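PDB 4S1V: D-3-phosphoglycerate dehydrogenase-related protein from Vibrio cholerae, which probably catalyses the NAD-dependent oxidation of a D-2-hydroxyacid, perhaps D-3-phosphoglycerate. Local coordinates for residues 118-123 / 137-142. Numbering follows the deposited sequence.
Sequences SRHLPS and GGLGLG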
loop_
_atom_site.group_PDB
_atom_site.type_symbol
_atom_site.label_atom_id
_atom_site.label_comp_id
_atom_site.label_asym_id
_atom_site.label_seq_id
_atom_site.Cartn_x
_atom_site.Cartn_y
_atom_site.Cartn_z
ATOM N N SER C 118 7.393 8.666 14.948
ATOM C CA SER C 118 8.672 7.969 15.061
ATOM C C SER C 118 8.519 6.495 14.744
ATOM O O SER C 118 9.389 5.904 14.118
ATOM C CB SER C 118 9.269 8.134 16.458
ATOM O OG SER C 118 9.658 9.473 16.678
ATOM N N ARG C 119 7.407 5.900 15.161
ATOM C CA ARG C 119 7.267 4.461 15.012
ATOM C C ARG C 119 6.339 4.030 13.879
ATOM O O ARG C 119 6.062 2.839 13.738
ATOM C CB ARG C 119 6.891 3.809 16.351
ATOM C CG ARG C 119 7.914 4.031 17.465
ATOM C CD ARG C 119 9.248 3.317 17.227
ATOM N NE ARG C 119 9.125 1.866 17.358
ATOM C CZ ARG C 119 9.392 1.169 18.461
ATOM N NH1 ARG C 119 9.831 1.770 19.564
ATOM N NH2 ARG C 119 9.236 -0.146 18.449
ATOM N N HIS C 120 5.907 4.998 13.060
ATOM C CA HIS C 120 4.974 4.774 11.941
ATOM C C HIS C 120 3.719 4.082 12.365
ATOM O O HIS C 120 3.174 3.248 11.640
ATOM C CB HIS C 120 5.641 4.011 10.800
ATOM C CG HIS C 120 6.881 4.678 10.272
ATOM N ND1 HIS C 120 6.868 5.922 9.768
ATOM C CD2 HIS C 120 8.197 4.225 10.180
ATOM C CE1 HIS C 120 8.114 6.254 9.368
ATOM N NE2 HIS C 120 8.925 5.212 9.626
ATOM N N LEU C 121 3.244 4.438 13.552
ATOM C CA LEU C 121 2.155 3.716 14.181
ATOM C C LEU C 121 0.829 3.697 13.379
ATOM O O LEU C 121 0.234 2.624 13.223
ATOM C CB LEU C 121 1.959 4.224 15.611
ATOM C CG LEU C 121 1.104 3.360 16.528
ATOM C CD1 LEU C 121 1.728 1.980 16.713
ATOM C CD2 LEU C 121 0.892 4.084 17.851
ATOM N N PRO C 122 0.373 4.860 12.851
ATOM C CA PRO C 122 -0.919 4.827 12.147
ATOM C C PRO C 122 -0.925 3.941 10.891
ATOM O O PRO C 122 -1.894 3.213 10.666
ATOM C CB PRO C 122 -1.167 6.300 11.773
ATOM C CG PRO C 122 -0.269 7.096 12.665
ATOM C CD PRO C 122 0.934 6.227 12.882
ATOM N N SER C 123 0.150 3.996 10.102
ATOM C CA SER C 123 0.270 3.180 8.886
ATOM C C SER C 123 0.368 1.690 9.203
ATOM O O SER C 123 -0.222 0.873 8.508
ATOM C CB SER C 123 1.486 3.600 8.052
ATOM O OG SER C 123 1.477 4.991 7.813
ATOM N N GLY C 137 3.277 0.612 4.416
ATOM C CA GLY C 137 3.301 1.319 3.135
ATOM C C GLY C 137 4.698 1.675 2.658
ATOM O O GLY C 137 4.895 2.714 2.039
ATOM N N GLY C 138 5.670 0.813 2.949
ATOM C CA GLY C 138 7.036 0.994 2.472
ATOM C C GLY C 138 7.827 2.083 3.184
ATOM O O GLY C 138 8.797 2.615 2.632
ATOM N N LEU C 139 7.433 2.411 4.410
ATOM C CA LEU C 139 8.132 3.449 5.179
ATOM C C LEU C 139 9.350 2.901 5.944
ATOM O O LEU C 139 10.139 3.671 6.507
ATOM C CB LEU C 139 7.167 4.165 6.134
ATOM C CG LEU C 139 5.990 4.939 5.526
ATOM C CD1 LEU C 139 5.174 5.615 6.620
ATOM C CD2 LEU C 139 6.472 5.968 4.511
ATOM N N GLY C 140 9.498 1.577 5.952
ATOM C CA GLY C 140 10.604 0.928 6.660
ATOM C C GLY C 140 10.448 0.922 8.172
ATOM O O GLY C 140 9.327 1.011 8.696
ATOM N N LEU C 141 11.579 0.804 8.865
ATOM C CA LEU C 141 11.620 0.749 10.323
ATOM C C LEU C 141 11.451 2.124 10.962
ATOM O O LEU C 141 12.010 3.109 10.483
ATOM C CB LEU C 141 12.946 0.137 10.812
ATOM C CG LEU C 141 13.162 -1.366 10.642
ATOM C CD1 LEU C 141 14.610 -1.730 10.927
ATOM C CD2 LEU C 141 12.217 -2.148 11.540
ATOM N N GLY C 142 10.683 2.169 12.048
ATOM C CA GLY C 142 10.627 3.336 12.913
ATOM C C GLY C 142 11.880 3.441 13.781
ATOM O O GLY C 142 12.787 2.601 13.687
HETATM O O HOH W 1 11.692 5.407 8.630
#
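Gly142 runs up against the Arg119 backbone, their CA atoms 4.1 Å apart, and from there the 137-142 loop curves round the His120 ring to Gly137, whose CA is 6.8 Å from Ser123 CA, the two segments having moved apart. His120 does most of the touching. It follows helix 104-119 with positive phi (54°) in a Schellman motif and is at the same time N-cap of helix 121-129, and its CB points toward the loop. Leu139 sets CB squarely over one face of the imidazole, 3.9 Å from the ring centroid and only 6° off the normal, a CH-pi contact. Its CG lies anti to the carbonyl carbon (chi1 -62°), and beyond it CD1 reaches back to 3.6 Å from His120 ND1 and also meets Ser123 OG. At the ring edge a water sits in the imidazole plane, 2.9 Å from His120 NE2. This water donates to Leu139 O and to Leu141 O, the latter 3.0 Å away, and so joins the histidine to the loop in place of any direct hydrogen bond. Gly142 CA lies 3.1 Å from Ser118 O, a tight approach of backbone to backbone. Asn136 ties the loop to itself by bonding Leu139 N and Gly140 O, while Arg119 NH1 and NH2 bond Ala105 O and Gly290 O of the second subunit. The contact thus joins the corner between two helices to the loop leading into the Rossmann sheet, beside the subunit interface. Leu139 over one face and the in-plane water at NE2 together restrain the rotation of the His120 ring, and that single water satisfies NE2 and both loop carbonyls at once.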